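PDB 1J3W: giding protein-mglB, which probably acts as a regulator and adaptor for a small GTPase in gliding motility. Local coordinates for residues Gly28-Leu33 with Trp49-Pro54; Glu3-Leu8 with Leu34-Gly39. All blocks are in the same frame, centred on the assembly; numbering follows the deposited sequence.

Contact 1 of 2, residues Gly28-Leu33 with Trp49-Pro54; sequences GARYAL and WAPKPP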
ATOM      1  N   GLY B  28      13.556  16.163  20.946  1.00  9.79           N
ATOM      2  CA  GLY B  28      14.909  15.804  20.570  1.00  9.75           C
ATOM      3  C   GLY B  28      14.914  15.217  19.164  1.00 10.05           C
ATOM      4  O   GLY B  28      15.936  14.704  18.709  1.00 10.56           O
ATOM      5  N   ALA B  29      13.776  15.286  18.473  1.00  8.72           N
ATOM      6  CA  ALA B  29      13.683  14.763  17.110  1.00  8.61           C
ATOM      7  C   ALA B  29      14.501  15.593  16.123  1.00  8.83           C
ATOM      8  O   ALA B  29      14.843  16.747  16.394  1.00 10.30           O
ATOM      9  CB  ALA B  29      12.225  14.720  16.655  1.00  9.38           C
ATOM     10  N   ARG B  30      14.799  14.997  14.972  1.00  8.66           N
ATOM     11  CA  ARG B  30      15.575  15.664  13.936  1.00  8.70           C
ATOM     12  C   ARG B  30      14.737  16.556  13.038  1.00  8.65           C
ATOM     13  O   ARG B  30      15.084  17.711  12.793  1.00  8.67           O
ATOM     14  CB  ARG B  30      16.269  14.644  13.029  1.00 10.39           C
ATOM     15  CG  ARG B  30      17.382  13.836  13.653  1.00 12.99           C
ATOM     16  CD  ARG B  30      18.117  13.070  12.554  1.00 16.07           C
ATOM     17  NE  ARG B  30      19.255  12.315  13.065  1.00 20.15           N
ATOM     18  CZ  ARG B  30      20.171  11.741  12.294  1.00 19.48           C
ATOM     19  NH1 ARG B  30      20.087  11.842  10.973  1.00 22.85           N
ATOM     20  NH2 ARG B  30      21.161  11.049  12.842  1.00 22.56           N
ATOM     21  N   TYR B  31      13.637  16.006  12.528  1.00  8.68           N
ATOM     22  CA  TYR B  31      12.802  16.745  11.592  1.00  9.28           C
ATOM     23  C   TYR B  31      11.331  16.625  11.934  1.00  8.12           C
ATOM     24  O   TYR B  31      10.871  15.575  12.394  1.00  8.42           O
ATOM     25  CB  TYR B  31      13.040  16.218  10.165  1.00  9.85           C
ATOM     26  CG  TYR B  31      14.497  15.936   9.847  1.00 10.55           C
ATOM     27  CD1 TYR B  31      15.453  16.951   9.906  1.00  9.98           C
ATOM     28  CD2 TYR B  31      14.929  14.643   9.541  1.00 10.44           C
ATOM     29  CE1 TYR B  31      16.802  16.685   9.682  1.00  9.79           C
ATOM     30  CE2 TYR B  31      16.280  14.367   9.312  1.00 10.91           C
ATOM     31  CZ  TYR B  31      17.207  15.394   9.389  1.00  9.01           C
ATOM     32  OH  TYR B  31      18.544  15.123   9.197  1.00 12.52           O
ATOM     33  N   ALA B  32      10.598  17.706  11.702  1.00  8.04           N
ATOM     34  CA  ALA B  32       9.166  17.739  11.974  1.00  8.66           C
ATOM     35  C   ALA B  32       8.451  18.321  10.768  1.00  9.21           C
ATOM     36  O   ALA B  32       8.858  19.353  10.234  1.00 10.17           O
ATOM     37  CB  ALA B  32       8.887  18.584  13.204  1.00 10.09           C
ATOM     38  N   LEU B  33       7.386  17.662  10.329  1.00  8.49           N
ATOM     39  CA  LEU B  33       6.643  18.149   9.176  1.00 10.39           C
ATOM     40  C   LEU B  33       5.152  17.983   9.340  1.00 10.02           C
ATOM     41  O   LEU B  33       4.690  17.088  10.049  1.00 10.25           O
ATOM     42  CB  LEU B  33       7.015  17.379   7.905  1.00 14.01           C
ATOM     43  CG  LEU B  33       8.434  17.080   7.450  1.00 15.20           C
ATOM     44  CD1 LEU B  33       8.994  15.906   8.245  1.00 12.33           C
ATOM     45  CD2 LEU B  33       8.396  16.726   5.964  1.00 15.71           C
ATOM     46  N   TRP B  49      20.747  21.291  15.161  1.00 16.02           N
ATOM     47  CA  TRP B  49      21.876  20.379  15.289  1.00 15.93           C
ATOM     48  C   TRP B  49      21.885  19.241  14.276  1.00 15.23           C
ATOM     49  O   TRP B  49      22.913  18.608  14.047  1.00 15.70           O
ATOM     50  CB  TRP B  49      21.893  19.769  16.694  1.00 13.81           C
ATOM     51  CG  TRP B  49      20.659  18.964  17.019  1.00 13.39           C
ATOM     52  CD1 TRP B  49      19.539  19.400  17.669  1.00 13.28           C
ATOM     53  CD2 TRP B  49      20.418  17.591  16.681  1.00 11.08           C
ATOM     54  NE1 TRP B  49      18.615  18.382  17.755  1.00 12.48           N
ATOM     55  CE2 TRP B  49      19.130  17.263  17.156  1.00 11.88           C
ATOM     56  CE3 TRP B  49      21.167  16.607  16.020  1.00 11.42           C
ATOM     57  CZ2 TRP B  49      18.573  15.989  16.995  1.00 10.67           C
ATOM     58  CZ3 TRP B  49      20.610  15.335  15.859  1.00 12.69           C
ATOM     59  CH2 TRP B  49      19.324  15.043  16.347  1.00 12.16           C
ATOM     60  N   ALA B  50      20.733  18.975  13.675  1.00 15.18           N
ATOM     61  CA  ALA B  50      20.614  17.868  12.738  1.00 15.54           C
ATOM     62  C   ALA B  50      21.246  18.079  11.371  1.00 16.06           C
ATOM     63  O   ALA B  50      21.346  19.204  10.882  1.00 16.84           O
ATOM     64  CB  ALA B  50      19.145  17.503  12.570  1.00 15.38           C
ATOM     65  N   PRO B  51      21.695  16.985  10.739  1.00 15.58           N
ATOM     66  CA  PRO B  51      22.306  17.095   9.415  1.00 16.97           C
ATOM     67  C   PRO B  51      21.207  17.329   8.390  1.00 17.13           C
ATOM     68  O   PRO B  51      20.017  17.315   8.726  1.00 16.01           O
ATOM     69  CB  PRO B  51      22.985  15.742   9.238  1.00 18.17           C
ATOM     70  CG  PRO B  51      22.089  14.819   9.995  1.00 16.65           C
ATOM     71  CD  PRO B  51      21.803  15.610  11.254  1.00 15.96           C
ATOM     72  N   LYS B  52      21.607  17.562   7.146  1.00 17.08           N
ATOM     73  CA  LYS B  52      20.652  17.776   6.073  1.00 18.08           C
ATOM     74  C   LYS B  52      19.707  16.578   6.066  1.00 16.20           C
ATOM     75  O   LYS B  52      20.150  15.432   6.114  1.00 16.97           O
ATOM     76  CB  LYS B  52      21.390  17.870   4.738  1.00 21.58           C
ATOM     77  CG  LYS B  52      20.495  18.025   3.526  1.00 25.34           C
ATOM     78  CD  LYS B  52      21.327  18.013   2.251  1.00 27.83           C
ATOM     79  CE  LYS B  52      20.463  18.079   1.005  1.00 29.88           C
ATOM     80  NZ  LYS B  52      21.296  18.013  -0.231  1.00 32.47           N
ATOM     81  N   PRO B  53      18.391  16.828   6.019  1.00 15.38           N
ATOM     82  CA  PRO B  53      17.444  15.713   6.014  1.00 14.35           C
ATOM     83  C   PRO B  53      17.369  15.024   4.667  1.00 16.09           C
ATOM     84  O   PRO B  53      17.876  15.531   3.667  1.00 16.22           O
ATOM     85  CB  PRO B  53      16.121  16.391   6.353  1.00 15.66           C
ATOM     86  CG  PRO B  53      16.256  17.714   5.663  1.00 16.25           C
ATOM     87  CD  PRO B  53      17.677  18.118   6.036  1.00 14.99           C
ATOM     88  N   PRO B  54      16.769  13.830   4.631  1.00 15.64           N
ATOM     89  CA  PRO B  54      16.651  13.141   3.347  1.00 15.30           C
ATOM     90  C   PRO B  54      15.633  13.999   2.595  1.00 15.26           C
ATOM     91  O   PRO B  54      14.985  14.856   3.198  1.00 14.69           O
ATOM     92  CB  PRO B  54      16.096  11.776   3.743  1.00 17.86           C
ATOM     93  CG  PRO B  54      15.274  12.084   4.949  1.00 17.67           C
ATOM     94  CD  PRO B  54      16.156  13.043   5.717  1.00 15.66           C
TER
HETATM   95  O   HOH W   1      15.568  18.563  18.276  1.00 13.36           O
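The ring of Tyr31 is the bump of this contact, and the proline-rich loop 49-54 folds round it. Pro53 lays CB over the middle of one ring face, 3.4 Å from the centroid and 12° off the normal, a CH-pi contact; the opposite face is backed by CB of Arg30. Ala50 CB and Pro54 CD fill in obliquely, near CE1 and CE2. At the tip, Tyr31 OH donates to Pro51 O, 2.7 Å away and well above the carbonyl plane, tying the ring to the loop backbone. A phenylalanine in place of Tyr31 would lose this bond and would probably leave the loop less firmly held at Pro51. The extended Arg30 chain crosses Trp49 at about a right angle, Arg30 CG lying 3.5 Å from Trp49 CH2, while Pro51 CD lies over one guanidinium face, toward its rim. The indole edge meets Gly28 O at CZ2, and a water links Trp49 NE1 to Ala29 O. Arg30 NE pairs with Asp110. Arg30 and Tyr31 form a classic beta bulge opposite Val108 of strand 103-109, where the chain leaving helix 10-27 enters the sheet; the loop leads to helix 56-69, and its Pro54 packs on Leu76 of the second subunit.

Contact 2 of 2, residues Glu3-Leu8 with Leu34-Gly39; sequences EPSLVL and LIDRKG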
ATOM      1  N   GLU B   3      -4.218  19.899  -6.079  1.00 34.47           N
ATOM      2  CA  GLU B   3      -3.830  20.835  -5.031  1.00 35.72           C
ATOM      3  C   GLU B   3      -3.934  20.168  -3.664  1.00 35.39           C
ATOM      4  O   GLU B   3      -4.675  19.201  -3.488  1.00 34.71           O
ATOM      5  CB  GLU B   3      -4.727  22.074  -5.075  1.00 37.24           C
ATOM      6  CG  GLU B   3      -4.641  22.850  -6.379  1.00 39.69           C
ATOM      7  CD  GLU B   3      -5.562  24.055  -6.407  1.00 42.13           C
ATOM      8  OE1 GLU B   3      -5.551  24.789  -7.418  1.00 43.72           O
ATOM      9  OE2 GLU B   3      -6.298  24.267  -5.420  1.00 43.52           O
ATOM     10  N   PRO B   4      -3.181  20.674  -2.678  1.00 35.17           N
ATOM     11  CA  PRO B   4      -3.202  20.114  -1.325  1.00 36.15           C
ATOM     12  C   PRO B   4      -4.558  20.284  -0.657  1.00 37.64           C
ATOM     13  O   PRO B   4      -5.366  21.115  -1.074  1.00 37.22           O
ATOM     14  CB  PRO B   4      -2.118  20.912  -0.601  1.00 35.35           C
ATOM     15  CG  PRO B   4      -1.189  21.292  -1.688  1.00 35.35           C
ATOM     16  CD  PRO B   4      -2.130  21.697  -2.793  1.00 35.19           C
ATOM     17  N   SER B   5      -4.802  19.494   0.381  1.00 39.02           N
ATOM     18  CA  SER B   5      -6.045  19.614   1.127  1.00 40.49           C
ATOM     19  C   SER B   5      -5.972  20.809   2.065  1.00 40.26           C
ATOM     20  O   SER B   5      -6.793  21.013   2.950  1.00 42.05           O
ATOM     21  CB  SER B   5      -6.239  18.327   1.932  1.00 40.83           C
ATOM     22  OG  SER B   5      -6.315  17.219   1.036  1.00 42.32           O
ATOM     23  N   LEU B   6      -4.903  21.595   1.850  1.00 39.41           N
ATOM     24  CA  LEU B   6      -4.595  22.689   2.751  1.00 37.65           C
ATOM     25  C   LEU B   6      -3.272  23.349   2.351  1.00 36.17           C
ATOM     26  O   LEU B   6      -2.341  22.707   1.883  1.00 36.33           O
ATOM     27  CB  LEU B   6      -4.474  22.095   4.156  1.00 39.34           C
ATOM     28  CG  LEU B   6      -4.424  23.162   5.249  1.00 40.28           C
ATOM     29  CD1 LEU B   6      -4.892  22.624   6.604  1.00 40.98           C
ATOM     30  CD2 LEU B   6      -3.016  23.714   5.476  1.00 40.56           C
ATOM     31  N   VAL B   7      -3.228  24.685   2.500  1.00 33.42           N
ATOM     32  CA  VAL B   7      -1.973  25.390   2.264  1.00 32.08           C
ATOM     33  C   VAL B   7      -1.775  26.519   3.276  1.00 30.15           C
ATOM     34  O   VAL B   7      -2.655  27.329   3.537  1.00 28.82           O
ATOM     35  CB  VAL B   7      -1.978  25.953   0.842  1.00 33.26           C
ATOM     36  CG1 VAL B   7      -2.461  24.889  -0.141  1.00 34.92           C
ATOM     37  CG2 VAL B   7      -2.884  27.167   0.759  1.00 34.43           C
ATOM     38  N   LEU B   8      -0.574  26.533   3.881  1.00 27.82           N
ATOM     39  CA  LEU B   8      -0.354  27.461   4.982  1.00 26.10           C
ATOM     40  C   LEU B   8       0.379  28.737   4.563  1.00 25.94           C
ATOM     41  O   LEU B   8       1.400  28.731   3.884  1.00 24.81           O
ATOM     42  CB  LEU B   8       0.419  26.737   6.083  1.00 24.48           C
ATOM     43  CG  LEU B   8      -0.409  25.629   6.740  1.00 23.47           C
ATOM     44  CD1 LEU B   8       0.383  24.837   7.781  1.00 22.38           C
ATOM     45  CD2 LEU B   8      -1.652  26.157   7.457  1.00 24.19           C
ATOM     46  N   LEU B  34       4.406  18.862   8.681  1.00 10.41           N
ATOM     47  CA  LEU B  34       3.001  18.711   8.592  1.00 10.77           C
ATOM     48  C   LEU B  34       2.725  18.561   7.140  1.00 10.76           C
ATOM     49  O   LEU B  34       3.127  19.375   6.321  1.00 11.30           O
ATOM     50  CB  LEU B  34       2.344  19.988   9.114  1.00 10.64           C
ATOM     51  CG  LEU B  34       0.822  19.946   8.984  1.00 12.88           C
ATOM     52  CD1 LEU B  34       0.183  18.967   9.970  1.00 15.07           C
ATOM     53  CD2 LEU B  34       0.164  21.301   9.237  1.00 15.35           C
ATOM     54  N   ILE B  35       2.106  17.446   6.777  1.00 10.23           N
ATOM     55  CA  ILE B  35       1.848  17.147   5.373  1.00 10.75           C
ATOM     56  C   ILE B  35       0.373  16.843   5.185  1.00 12.30           C
ATOM     57  O   ILE B  35      -0.323  16.523   6.142  1.00 12.15           O
ATOM     58  CB  ILE B  35       2.677  15.925   4.902  1.00 10.53           C
ATOM     59  CG1 ILE B  35       2.153  14.636   5.549  1.00 12.02           C
ATOM     60  CG2 ILE B  35       4.144  16.118   5.289  1.00 11.20           C
ATOM     61  CD1 ILE B  35       2.854  13.381   5.061  1.00 12.42           C
ATOM     62  N   ASP B  36      -0.124  16.966   3.960  1.00 14.35           N
ATOM     63  CA  ASP B  36      -1.525  16.642   3.757  1.00 16.74           C
ATOM     64  C   ASP B  36      -1.581  15.175   3.378  1.00 17.80           C
ATOM     65  O   ASP B  36      -0.555  14.570   3.056  1.00 18.87           O
ATOM     66  CB  ASP B  36      -2.184  17.548   2.695  1.00 17.07           C
ATOM     67  CG  ASP B  36      -1.714  17.275   1.274  1.00 19.81           C
ATOM     68  OD1 ASP B  36      -2.188  17.999   0.372  1.00 25.90           O
ATOM     69  OD2 ASP B  36      -0.897  16.368   1.036  1.00 20.81           O
ATOM     70  N   ARG B  37      -2.766  14.583   3.428  1.00 19.18           N
ATOM     71  CA  ARG B  37      -2.870  13.168   3.116  1.00 21.05           C
ATOM     72  C   ARG B  37      -2.525  12.826   1.666  1.00 20.92           C
ATOM     73  O   ARG B  37      -2.471  11.654   1.296  1.00 24.25           O
ATOM     74  CB  ARG B  37      -4.263  12.658   3.499  1.00 19.82           C
ATOM     75  CG  ARG B  37      -4.584  12.882   4.980  1.00 22.17           C
ATOM     76  CD  ARG B  37      -5.834  12.125   5.406  1.00 20.21           C
ATOM     77  NE  ARG B  37      -5.649  10.686   5.268  1.00 19.03           N
ATOM     78  CZ  ARG B  37      -5.264   9.871   6.247  1.00 18.48           C
ATOM     79  NH1 ARG B  37      -5.026  10.343   7.462  1.00 15.52           N
ATOM     80  NH2 ARG B  37      -5.105   8.579   6.004  1.00 20.92           N
ATOM     81  N   LYS B  38      -2.278  13.848   0.849  1.00 21.79           N
ATOM     82  CA  LYS B  38      -1.904  13.638  -0.546  1.00 19.68           C
ATOM     83  C   LYS B  38      -0.383  13.638  -0.723  1.00 20.77           C
ATOM     84  O   LYS B  38       0.123  13.363  -1.811  1.00 21.82           O
ATOM     85  CB  LYS B  38      -2.510  14.721  -1.445  1.00 22.31           C
ATOM     86  CG  LYS B  38      -4.027  14.727  -1.508  1.00 22.96           C
ATOM     87  CD  LYS B  38      -4.512  15.785  -2.490  1.00 25.67           C
ATOM     88  CE  LYS B  38      -6.028  15.893  -2.493  1.00 23.94           C
ATOM     89  NZ  LYS B  38      -6.499  16.926  -3.455  1.00 29.50           N
ATOM     90  N   GLY B  39       0.345  13.969   0.341  1.00 16.98           N
ATOM     91  CA  GLY B  39       1.796  13.974   0.253  1.00 17.08           C
ATOM     92  C   GLY B  39       2.475  15.332   0.173  1.00 14.22           C
ATOM     93  O   GLY B  39       3.699  15.418   0.238  1.00 15.95           O
TER
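A type I beta turn, Asp36 to Gly39, follows strand 31-36 in its hairpin with strand 41-46 and receives the N-terminal segment that precedes helix 10-27. Ser5 N donates to Asp36 OD1 at 3.0 Å with an N-H...O angle of 148°, although OD1 is crowded in the model and its position is less certain. Lys38, its chain extended beyond CG, reaches across to Glu3: NZ donates to Glu3 O at 2.9 Å, almost along the C=O axis (172°). Lys38 CE also passes 3.8 Å from Ser5 OG. The turn is closed by Gly39 N bonding to Asp36 O, and Asp36 is its organiser: CG takes the crowded position between backbone N and carbonyl carbon (chi1 71°), which sends one carboxylate oxygen out to the N-terminal segment and the other back over the turn. There OD2 accepts from Phe40 N and, weakly, from Lys38 N, so the group that holds Ser5 is itself positioned by the loop between strands 31-36 and 41-46. Farther along, contact becomes apolar: Leu8 and Leu34 cross at about a right angle and meet methyl to methyl, Leu8 CD1 lying 3.8 Å from Leu34 CD2. Leu42 of strand 41-46 touches Pro4, Leu6 and Leu8.

Both contacts use strand 31-36, contact 1 at its beginning and contact 2 at its end, and their centres are about 20 Å apart. Each joins the strand to a segment without regular structure: the loop after strand 41-46 in contact 1, the chain before helix 10-27 in contact 2. Contact 1 is a surface contact whose buried members are Ala29 and Tyr31, built on an aromatic ring among prolines, with one direct hydrogen bond and a water bridge. Contact 2 is partly buried and more polar at the turn, where a carboxylate and a lysine amino group bond to backbone atoms, and apolar farther back along the strand, where two leucines meet.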